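Local structure of O-succinylhomoserine sulfhydrylase (Mycobacterium tuberculosis, 3NDN) at residues Y49-Y54 with Y78-V83; A99-S104 with P260-F265; S84-R89 with W268-G273; G233-G238 with A264-V269. The protein probably catalyses the pyridoxal-phosphate-dependent formation of L-homocysteine from O-succinyl-L-homoserine and hydrogen sulfide in methionine biosynthesis, working as a homotetramer. All coordinates share one frame; numbering follows the deposited sequence.

Contact 1. Residues Y49-Y54 with Y78-V83; sequences YLTSGY and YGNPTV
The backbone of 49-54 makes an inverse gamma turn centred on L50 and passes the start of helix 81-94, with the closest approach at Y49 and T82, whose CA atoms are 6.1 Å apart. Two hydrogen bonds hold both polar backbone atoms of Y49. Y49 N donates to T82 OG1 over 3.0 Å. The T82 chi1 of -54° sets this hydroxyl beside its own backbone N, and OG1 also bonds to A47 O. Y49 O receives N80 ND2 at 3.0 Å in a nearly straight bond of 166°. The donor lies in the carbonyl plane, and the acceptor in the amide plane of N80. T51 N adds a weak bond to the same oxygen, closing the gamma turn. The other end of the N80 amide makes an Asn N-cap that opens the helix: N80 OD1 accepts from V83 N at 3.2 Å and weakly from T82 N. One flat side chain ties the turn to the helix start, and its second N-H partner, S76 OG, helps fix the amide rotation. P81, the first residue of the helix, packs against both tyrosines. P81 CG lies 3.8 Å from Y49 CD2, the side chains crossing at about a right angle. P81 CD meets Y54 OH tip to tip at 3.4 Å. N80 and T82 touch helix 264-273, through A264 and L271. The Y49 ring meets F41 of the second subunit edge-to-face, Y54 packs there too, and Y54 O is hydrogen-bonded to S357 OG of the third subunit, so helix 81-94 starts at the tetramer interface of this fold type I PLP enzyme.

Contact 2. Residues A99-S104 with P260-F265; sequences AFATAS and PAMSAF
The best-held polar atom between the two segments is the oxygen of a bridging water, gripped by two hydrogen bonds. It accepts from M262 N and donates to A101 O, both at 2.9 Å. This links the end of strand 98-102 to the approach of helix 264-273. Two residues further along the first segment, A103 N donates directly to P260 O at 3.0 Å. That bond is bent, 131° at the hydrogen, and A103 N stands above the plane of the P260 carbonyl, not on a lone pair. A103 CB sits 3.6 Å from both P260 O and A261 O. M262 supplies the main apolar contact. Its chain runs extended from CA to SD, with CG anti to the backbone N, and bends only at chi3 (-82°). M262 CB lies against T102 O at 3.4 Å. M262 SD reaches A101 CB at 3.9 Å, and the bend lays M262 CE back beside T102 O. T102 OG1 sits in the crowded position between backbone N and carbonyl carbon (chi1 69°) and donates from there to S104 O at 2.7 Å. Both segments lead into helices through serine N-caps. S104 OG caps A107 N, and S263 OG accepts from F265 N. Both hydroxyls also bond the third subunit, S104 to its G259 O and S263 to its N266. Strand 98-102 is the edge, within this chain, of the seven-stranded large-domain sheet of this fold type I PLP enzyme. Helix 81-94 packs on A101 and M262, while helices 105-114 and 244-258 enclose T102 and P260.

Contact 3. Residues S84-R89 with W268-G273; sequences SVFEER and WVLLKG
This is a helix-helix packing in the large domain of a fold type I PLP enzyme. The segments 84-89 and 268-273 run in roughly the same direction, their axes 8.9 Å apart at the closest and crossing at 32°. L271 is the central side chain. L271 CB rests 4.0 Å from F86 CA, at the point where the backbones come nearest. CG takes the crowded position between backbone N and carbonyl carbon, chi1 72°. From there the two methyls spread along the neighbouring helix. L271 CD2 meets V85 CG1 at 4.0 Å, the side chains crossing obliquely. L271 CD1 reaches R89 NH2 at 3.9 Å. F86 has its CG anti to the backbone N and lies alongside L270, both side chains pointing the same way. F86 CE1 is 3.7 Å from L270 CB. The polar link comes from R89. Its chain is extended to CD and bends at chi3, which brings R89 NH2 to L271 O at 3.1 Å. The bond is bent, 142° at the hydrogen, and NH2 stands above the L271 carbonyl plane. The guanidinium has stronger partners: NH1 makes a salt bridge to E46, NH2 another to E275, and NE donates to G34 O. The same two acids bind K272 NZ. This sharing probably offsets the like-charge repulsion and favours both bases staying protonated. On the side turned away from 84-89, K272 CG lies over one face of the W268 ring, toward its rim. M262 covers F86 and L270. R89 NH2 and K272 NZ end 5.6 Å apart.

Contact 4. Residues G233-G238 with A264-V269; sequences GRVLGG and AFNAWV
Here an irregular loop of the fold type I large domain, leading into strand 238-242, lies across the first turns of helix 264-273. The tight part is at V235 and N266. V235 CB sits 3.6 Å from N266 ND2, the side chains crossing obliquely, and V235 CG2 meets V269 CG1 tip to tip at 4.0 Å. N266 CG is anti to its carbonyl carbon (chi1 -70°), which aims the amide at the loop. N266 ND2 donates to L236 O at 2.9 Å, nearly straight at 160°, in the carbonyl plane and in its own amide plane. The same nitrogen grips L236 N through a water that accepts from both. N266 OD1 bonds S263 OG of the third subunit. The looser side is the water-mediated link near R234. There a second water donates to V269 O at 2.8 Å and accepts only weakly from R234 NH1. R234 is held better by D230, its salt-bridge partner at NE, and it packs on W268 of the fourth subunit. The guanidinium face itself is closely packed: V269 CG1 stands over its centre, 3.7 Å from R234 CZ.

Helix 264-273 joins all four contacts. Its start and body form one side of contacts 2, 3 and 4, and A264 touches N80 of contact 1. Contacts 2 and 4 have centres about 8 Å apart, and T102 N lies 3.0 Å from G238 O where their strands pair, probably a hydrogen bond. Contacts 2 and 3 meet through M262 CE, 3.5 Å from L270 CD1, and E87 OE2 probably accepts from A101 N. Contact 1 shares helix 81-94 with contact 3. Its centre lies about 11 Å from that of contact 2, which it touches. The cofactor is covalently bound as a Schiff base, predicted at K227. Contact 4 thus involves the chain shortly after that lysine.

Contact 1. Residues Y49-Y54 with Y78-V83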
# COMPACT_ATOMS: atom_id res chain seq x y z
N TYR A 49 2.47 10.52 0.26
CA TYR A 49 2.98 11.07 1.52
C TYR A 49 2.19 10.57 2.73
O TYR A 49 1.28 11.25 3.24
CB TYR A 49 3.08 12.62 1.49
CG TYR A 49 4.07 13.17 0.45
CD1 TYR A 49 5.42 13.35 0.78
CD2 TYR A 49 3.66 13.49 -0.85
CE1 TYR A 49 6.34 13.82 -0.17
CE2 TYR A 49 4.58 13.96 -1.81
CZ TYR A 49 5.92 14.14 -1.45
OH TYR A 49 6.86 14.60 -2.36
N LEU A 50 2.54 9.37 3.19
CA LEU A 50 1.92 8.77 4.38
C LEU A 50 2.53 9.41 5.63
O LEU A 50 3.47 8.87 6.22
CB LEU A 50 2.07 7.24 4.41
CG LEU A 50 1.41 6.46 3.26
CD1 LEU A 50 1.60 4.94 3.38
CD2 LEU A 50 -0.07 6.81 3.16
N THR A 51 1.98 10.56 6.00
CA THR A 51 2.38 11.29 7.20
C THR A 51 1.12 11.96 7.77
O THR A 51 0.25 12.44 7.00
CB THR A 51 3.48 12.35 6.90
OG1 THR A 51 4.05 12.80 8.13
CG2 THR A 51 2.90 13.58 6.13
N SER A 52 1.00 11.97 9.10
CA SER A 52 -0.05 12.76 9.74
C SER A 52 0.38 14.22 10.04
O SER A 52 -0.46 15.13 9.97
CB SER A 52 -0.59 12.07 11.01
OG SER A 52 0.45 11.83 11.96
N GLY A 53 1.67 14.41 10.37
CA GLY A 53 2.22 15.73 10.75
C GLY A 53 3.34 16.23 9.85
O GLY A 53 3.77 15.51 8.94
N TYR A 54 3.83 17.46 10.12
CA TYR A 54 4.88 18.14 9.35
C TYR A 54 5.86 18.84 10.33
O TYR A 54 5.53 19.04 11.50
CB TYR A 54 4.28 19.15 8.32
CG TYR A 54 3.25 18.46 7.43
CD1 TYR A 54 3.61 17.92 6.19
CD2 TYR A 54 1.95 18.26 7.88
CE1 TYR A 54 2.68 17.20 5.41
CE2 TYR A 54 1.00 17.53 7.11
CZ TYR A 54 1.39 17.02 5.86
OH TYR A 54 0.46 16.31 5.10
N TYR A 78 -6.86 17.82 7.70
CA TYR A 78 -7.44 18.80 6.78
C TYR A 78 -6.58 19.31 5.62
O TYR A 78 -7.04 20.16 4.86
CB TYR A 78 -8.03 19.99 7.53
CG TYR A 78 -7.09 20.62 8.52
CD1 TYR A 78 -7.09 20.20 9.86
CD2 TYR A 78 -6.23 21.64 8.15
CE1 TYR A 78 -6.25 20.78 10.78
CE2 TYR A 78 -5.38 22.24 9.08
CZ TYR A 78 -5.40 21.80 10.39
OH TYR A 78 -4.56 22.36 11.34
N GLY A 79 -5.38 18.79 5.47
CA GLY A 79 -4.57 19.06 4.26
C GLY A 79 -3.36 18.13 4.17
O GLY A 79 -2.64 17.97 5.16
N ASN A 80 -3.14 17.56 2.99
CA ASN A 80 -2.03 16.62 2.71
C ASN A 80 -1.61 16.74 1.22
O ASN A 80 -2.48 16.89 0.35
CB ASN A 80 -2.47 15.18 3.07
CG ASN A 80 -1.48 14.10 2.59
OD1 ASN A 80 -1.46 13.75 1.41
ND2 ASN A 80 -0.69 13.53 3.52
N PRO A 81 -0.30 16.68 0.90
CA PRO A 81 0.07 16.89 -0.52
C PRO A 81 -0.49 15.88 -1.56
O PRO A 81 -0.83 16.30 -2.68
CB PRO A 81 1.60 16.88 -0.50
CG PRO A 81 2.00 16.41 0.87
CD PRO A 81 0.87 16.73 1.79
N THR A 82 -0.57 14.60 -1.21
CA THR A 82 -1.20 13.59 -2.09
C THR A 82 -2.73 13.82 -2.23
O THR A 82 -3.29 13.74 -3.34
CB THR A 82 -0.88 12.15 -1.59
OG1 THR A 82 0.54 12.01 -1.47
CG2 THR A 82 -1.42 11.08 -2.52
N VAL A 83 -3.41 14.06 -1.10
CA VAL A 83 -4.81 14.44 -1.13
C VAL A 83 -5.06 15.69 -2.03
O VAL A 83 -6.05 15.73 -2.76
CB VAL A 83 -5.41 14.60 0.31
CG1 VAL A 83 -6.87 15.09 0.26
CG2 VAL A 83 -5.34 13.27 1.05

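Contact 2. Residues A99-S104 with P260-F265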
# COMPACT_ATOMS: atom_id res chain seq x y z
N ALA A 99 -12.55 22.54 -4.37
CA ALA A 99 -12.82 21.13 -4.00
C ALA A 99 -12.28 20.72 -2.62
O ALA A 99 -11.26 21.27 -2.15
CB ALA A 99 -12.25 20.19 -5.06
N PHE A 100 -12.95 19.76 -1.98
CA PHE A 100 -12.53 19.17 -0.70
C PHE A 100 -12.83 17.67 -0.68
O PHE A 100 -13.97 17.27 -0.94
CB PHE A 100 -13.25 19.85 0.49
CG PHE A 100 -12.39 19.97 1.74
CD1 PHE A 100 -12.02 21.22 2.23
CD2 PHE A 100 -11.91 18.83 2.39
CE1 PHE A 100 -11.19 21.35 3.36
CE2 PHE A 100 -11.08 18.94 3.53
CZ PHE A 100 -10.73 20.21 4.01
N ALA A 101 -11.81 16.84 -0.41
CA ALA A 101 -11.94 15.38 -0.40
C ALA A 101 -12.50 14.86 0.94
O ALA A 101 -12.23 15.45 1.98
CB ALA A 101 -10.56 14.71 -0.68
N THR A 102 -13.24 13.74 0.89
CA THR A 102 -13.87 13.12 2.10
C THR A 102 -13.63 11.59 2.19
O THR A 102 -13.13 10.99 1.23
CB THR A 102 -15.39 13.37 2.13
OG1 THR A 102 -16.01 12.62 1.09
CG2 THR A 102 -15.77 14.86 1.98
N ALA A 103 -14.01 10.96 3.31
CA ALA A 103 -13.77 9.51 3.55
C ALA A 103 -14.69 8.60 2.70
O ALA A 103 -14.36 7.43 2.47
CB ALA A 103 -13.94 9.16 5.06
N SER A 104 -15.81 9.13 2.24
CA SER A 104 -16.81 8.34 1.49
C SER A 104 -17.76 9.28 0.76
O SER A 104 -17.74 10.49 1.00
CB SER A 104 -17.60 7.43 2.44
OG SER A 104 -18.49 8.18 3.27
N PRO A 260 -14.17 13.59 8.95
CA PRO A 260 -14.36 12.44 8.07
C PRO A 260 -13.32 12.46 6.91
O PRO A 260 -13.69 12.64 5.75
CB PRO A 260 -15.80 12.62 7.55
CG PRO A 260 -16.05 14.10 7.59
CD PRO A 260 -15.02 14.74 8.54
N ALA A 261 -12.04 12.26 7.26
CA ALA A 261 -10.90 12.55 6.36
C ALA A 261 -10.55 11.44 5.39
O ALA A 261 -10.56 10.27 5.76
CB ALA A 261 -9.65 12.87 7.22
N MET A 262 -10.19 11.82 4.15
CA MET A 262 -9.67 10.86 3.16
C MET A 262 -8.23 10.43 3.51
O MET A 262 -7.36 11.25 3.86
CB MET A 262 -9.77 11.43 1.72
CG MET A 262 -9.21 10.47 0.65
SD MET A 262 -9.23 11.06 -1.06
CE MET A 262 -10.93 10.72 -1.55
N SER A 263 -7.99 9.12 3.43
CA SER A 263 -6.66 8.58 3.67
C SER A 263 -5.75 8.91 2.46
O SER A 263 -6.19 8.83 1.33
CB SER A 263 -6.74 7.08 3.90
OG SER A 263 -5.48 6.47 3.72
N ALA A 264 -4.50 9.28 2.71
CA ALA A 264 -3.54 9.51 1.61
C ALA A 264 -3.31 8.28 0.71
O ALA A 264 -3.00 8.44 -0.49
CB ALA A 264 -2.18 10.06 2.17
N PHE A 265 -3.44 7.07 1.26
CA PHE A 265 -3.33 5.84 0.44
C PHE A 265 -4.52 5.79 -0.55
O PHE A 265 -4.34 5.60 -1.75
CB PHE A 265 -3.29 4.55 1.30
CG PHE A 265 -3.28 3.28 0.49
CD1 PHE A 265 -2.07 2.75 0.03
CD2 PHE A 265 -4.48 2.64 0.13
CE1 PHE A 265 -2.05 1.58 -0.75
CE2 PHE A 265 -4.47 1.49 -0.63
CZ PHE A 265 -3.26 0.95 -1.09
O HOH W 1 -10.13 14.71 3.80

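Contact 3. Residues S84-R89 with W268-G273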
# COMPACT_ATOMS: atom_id res chain seq x y z
N SER A 84 -4.17 16.69 -1.97
CA SER A 84 -4.31 17.88 -2.82
C SER A 84 -4.27 17.59 -4.34
O SER A 84 -4.95 18.27 -5.12
CB SER A 84 -3.22 18.93 -2.49
OG SER A 84 -3.44 19.49 -1.20
N VAL A 85 -3.47 16.60 -4.75
CA VAL A 85 -3.38 16.21 -6.16
C VAL A 85 -4.71 15.59 -6.62
O VAL A 85 -5.20 15.93 -7.70
CB VAL A 85 -2.18 15.23 -6.44
CG1 VAL A 85 -2.17 14.75 -7.89
CG2 VAL A 85 -0.82 15.90 -6.08
N PHE A 86 -5.33 14.73 -5.79
CA PHE A 86 -6.66 14.14 -6.12
C PHE A 86 -7.73 15.25 -6.26
O PHE A 86 -8.52 15.25 -7.23
CB PHE A 86 -7.13 13.11 -5.05
CG PHE A 86 -8.59 12.76 -5.16
CD1 PHE A 86 -9.07 11.99 -6.21
CD2 PHE A 86 -9.51 13.24 -4.20
CE1 PHE A 86 -10.42 11.69 -6.33
CE2 PHE A 86 -10.86 12.95 -4.31
CZ PHE A 86 -11.33 12.18 -5.37
N GLU A 87 -7.77 16.16 -5.28
CA GLU A 87 -8.74 17.29 -5.23
C GLU A 87 -8.62 18.16 -6.48
O GLU A 87 -9.63 18.51 -7.11
CB GLU A 87 -8.53 18.16 -3.98
CG GLU A 87 -9.02 17.56 -2.64
CD GLU A 87 -8.53 18.32 -1.40
OE1 GLU A 87 -7.55 19.11 -1.51
OE2 GLU A 87 -9.12 18.13 -0.29
N GLU A 88 -7.39 18.51 -6.86
CA GLU A 88 -7.19 19.41 -8.00
C GLU A 88 -7.44 18.76 -9.35
O GLU A 88 -8.00 19.39 -10.27
CB GLU A 88 -5.81 20.07 -7.94
CG GLU A 88 -5.50 21.02 -9.11
CD GLU A 88 -6.14 22.40 -8.98
OE1 GLU A 88 -6.90 22.65 -8.00
OE2 GLU A 88 -5.85 23.25 -9.87
N ARG A 89 -7.05 17.49 -9.50
CA ARG A 89 -7.35 16.74 -10.73
C ARG A 89 -8.87 16.62 -10.98
O ARG A 89 -9.33 16.87 -12.10
CB ARG A 89 -6.65 15.35 -10.72
CG ARG A 89 -6.79 14.54 -12.03
CD ARG A 89 -5.79 13.34 -12.06
NE ARG A 89 -4.40 13.81 -12.14
CZ ARG A 89 -3.32 13.02 -12.21
NH1 ARG A 89 -2.11 13.57 -12.29
NH2 ARG A 89 -3.44 11.69 -12.18
N TRP A 268 -4.19 8.26 -3.44
CA TRP A 268 -3.30 7.75 -4.50
C TRP A 268 -4.08 6.79 -5.43
O TRP A 268 -4.03 6.94 -6.67
CB TRP A 268 -2.08 7.07 -3.88
CG TRP A 268 -1.16 6.36 -4.86
CD1 TRP A 268 -0.21 6.93 -5.67
CD2 TRP A 268 -1.09 4.95 -5.09
NE1 TRP A 268 0.45 5.96 -6.39
CE2 TRP A 268 -0.08 4.73 -6.07
CE3 TRP A 268 -1.80 3.84 -4.58
CZ2 TRP A 268 0.25 3.45 -6.53
CZ3 TRP A 268 -1.46 2.57 -5.04
CH2 TRP A 268 -0.45 2.38 -6.01
N VAL A 269 -4.81 5.85 -4.85
CA VAL A 269 -5.65 4.93 -5.64
C VAL A 269 -6.62 5.68 -6.60
O VAL A 269 -6.70 5.38 -7.81
CB VAL A 269 -6.43 3.91 -4.76
CG1 VAL A 269 -7.39 3.06 -5.64
CG2 VAL A 269 -5.47 3.00 -4.00
N LEU A 270 -7.32 6.68 -6.05
CA LEU A 270 -8.33 7.43 -6.78
C LEU A 270 -7.77 8.38 -7.85
O LEU A 270 -8.35 8.48 -8.91
CB LEU A 270 -9.26 8.18 -5.80
CG LEU A 270 -10.04 7.27 -4.83
CD1 LEU A 270 -10.89 8.09 -3.85
CD2 LEU A 270 -10.91 6.25 -5.56
N LEU A 271 -6.68 9.10 -7.56
CA LEU A 271 -6.07 10.01 -8.56
C LEU A 271 -5.50 9.26 -9.77
O LEU A 271 -5.51 9.78 -10.90
CB LEU A 271 -4.99 10.92 -7.88
CG LEU A 271 -3.63 10.37 -7.44
CD1 LEU A 271 -2.58 10.36 -8.63
CD2 LEU A 271 -3.03 11.16 -6.26
N LYS A 272 -5.03 8.02 -9.56
CA LYS A 272 -4.55 7.21 -10.66
C LYS A 272 -5.78 6.65 -11.41
O LYS A 272 -5.75 6.49 -12.62
CB LYS A 272 -3.63 6.08 -10.16
CG LYS A 272 -2.31 6.55 -9.48
CD LYS A 272 -1.42 7.42 -10.41
CE LYS A 272 -0.63 6.59 -11.40
NZ LYS A 272 0.22 7.45 -12.31
N GLY A 273 -6.88 6.41 -10.69
CA GLY A 273 -8.15 5.99 -11.37
C GLY A 273 -8.68 7.07 -12.32
O GLY A 273 -9.30 6.77 -13.36

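Contact 4. Residues G233-G238 with A264-V269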
# COMPACT_ATOMS: atom_id res chain seq x y z
N GLY A 233 -13.54 -1.38 -7.85
CA GLY A 233 -14.07 -1.91 -6.59
C GLY A 233 -13.17 -2.03 -5.37
O GLY A 233 -13.49 -2.80 -4.44
N ARG A 234 -12.13 -1.19 -5.31
CA ARG A 234 -11.02 -1.33 -4.32
C ARG A 234 -11.16 -0.56 -2.98
O ARG A 234 -10.97 -1.17 -1.89
CB ARG A 234 -9.68 -0.95 -4.96
CG ARG A 234 -9.19 -1.88 -6.05
CD ARG A 234 -8.16 -1.18 -6.95
NE ARG A 234 -8.69 -0.01 -7.66
CZ ARG A 234 -7.97 0.74 -8.49
NH1 ARG A 234 -6.69 0.45 -8.70
NH2 ARG A 234 -8.53 1.78 -9.11
N VAL A 235 -11.47 0.75 -3.05
CA VAL A 235 -11.48 1.62 -1.87
C VAL A 235 -12.70 2.59 -1.83
O VAL A 235 -13.43 2.74 -2.83
CB VAL A 235 -10.13 2.45 -1.68
CG1 VAL A 235 -8.87 1.53 -1.70
CG2 VAL A 235 -10.01 3.58 -2.71
N LEU A 236 -12.94 3.20 -0.67
CA LEU A 236 -13.95 4.27 -0.55
C LEU A 236 -13.35 5.68 -0.55
O LEU A 236 -12.20 5.90 -0.11
CB LEU A 236 -14.81 4.07 0.71
CG LEU A 236 -15.77 2.88 0.73
CD1 LEU A 236 -15.13 1.73 1.45
CD2 LEU A 236 -17.05 3.26 1.44
N GLY A 237 -14.15 6.65 -1.00
CA GLY A 237 -13.79 8.06 -0.93
C GLY A 237 -14.92 8.90 -1.49
O GLY A 237 -15.90 8.37 -2.03
N GLY A 238 -14.79 10.21 -1.37
CA GLY A 238 -15.76 11.14 -1.98
C GLY A 238 -15.21 12.54 -2.12
O GLY A 238 -14.05 12.79 -1.79
N ALA A 264 -4.50 9.28 2.71
CA ALA A 264 -3.54 9.51 1.61
C ALA A 264 -3.31 8.28 0.71
O ALA A 264 -3.00 8.44 -0.49
CB ALA A 264 -2.18 10.06 2.17
N PHE A 265 -3.44 7.07 1.26
CA PHE A 265 -3.33 5.84 0.44
C PHE A 265 -4.52 5.79 -0.55
O PHE A 265 -4.34 5.60 -1.75
CB PHE A 265 -3.29 4.55 1.30
CG PHE A 265 -3.28 3.28 0.49
CD1 PHE A 265 -2.07 2.75 0.03
CD2 PHE A 265 -4.48 2.64 0.13
CE1 PHE A 265 -2.05 1.58 -0.75
CE2 PHE A 265 -4.47 1.49 -0.63
CZ PHE A 265 -3.26 0.95 -1.09
N ASN A 266 -5.73 5.99 -0.03
CA ASN A 266 -6.94 6.00 -0.88
C ASN A 266 -6.85 7.10 -1.95
O ASN A 266 -7.26 6.90 -3.09
CB ASN A 266 -8.22 6.19 -0.03
CG ASN A 266 -8.55 4.97 0.85
OD1 ASN A 266 -7.64 4.27 1.33
ND2 ASN A 266 -9.84 4.73 1.06
N ALA A 267 -6.29 8.25 -1.58
CA ALA A 267 -6.14 9.40 -2.50
C ALA A 267 -5.25 9.02 -3.70
O ALA A 267 -5.54 9.41 -4.83
CB ALA A 267 -5.54 10.62 -1.75
N TRP A 268 -4.19 8.26 -3.44
CA TRP A 268 -3.30 7.75 -4.50
C TRP A 268 -4.08 6.79 -5.43
O TRP A 268 -4.03 6.94 -6.67
CB TRP A 268 -2.08 7.07 -3.88
CG TRP A 268 -1.16 6.36 -4.86
CD1 TRP A 268 -0.21 6.93 -5.67
CD2 TRP A 268 -1.09 4.95 -5.09
NE1 TRP A 268 0.45 5.96 -6.39
CE2 TRP A 268 -0.08 4.73 -6.07
CE3 TRP A 268 -1.80 3.84 -4.58
CZ2 TRP A 268 0.25 3.45 -6.53
CZ3 TRP A 268 -1.46 2.57 -5.04
CH2 TRP A 268 -0.45 2.38 -6.01
N VAL A 269 -4.81 5.85 -4.85
CA VAL A 269 -5.65 4.93 -5.64
C VAL A 269 -6.62 5.68 -6.60
O VAL A 269 -6.70 5.38 -7.81
CB VAL A 269 -6.43 3.91 -4.76
CG1 VAL A 269 -7.39 3.06 -5.64
CG2 VAL A 269 -5.47 3.00 -4.00
O HOH W 2 -5.59 3.18 -9.20
O HOH W 3 -11.84 2.88 2.11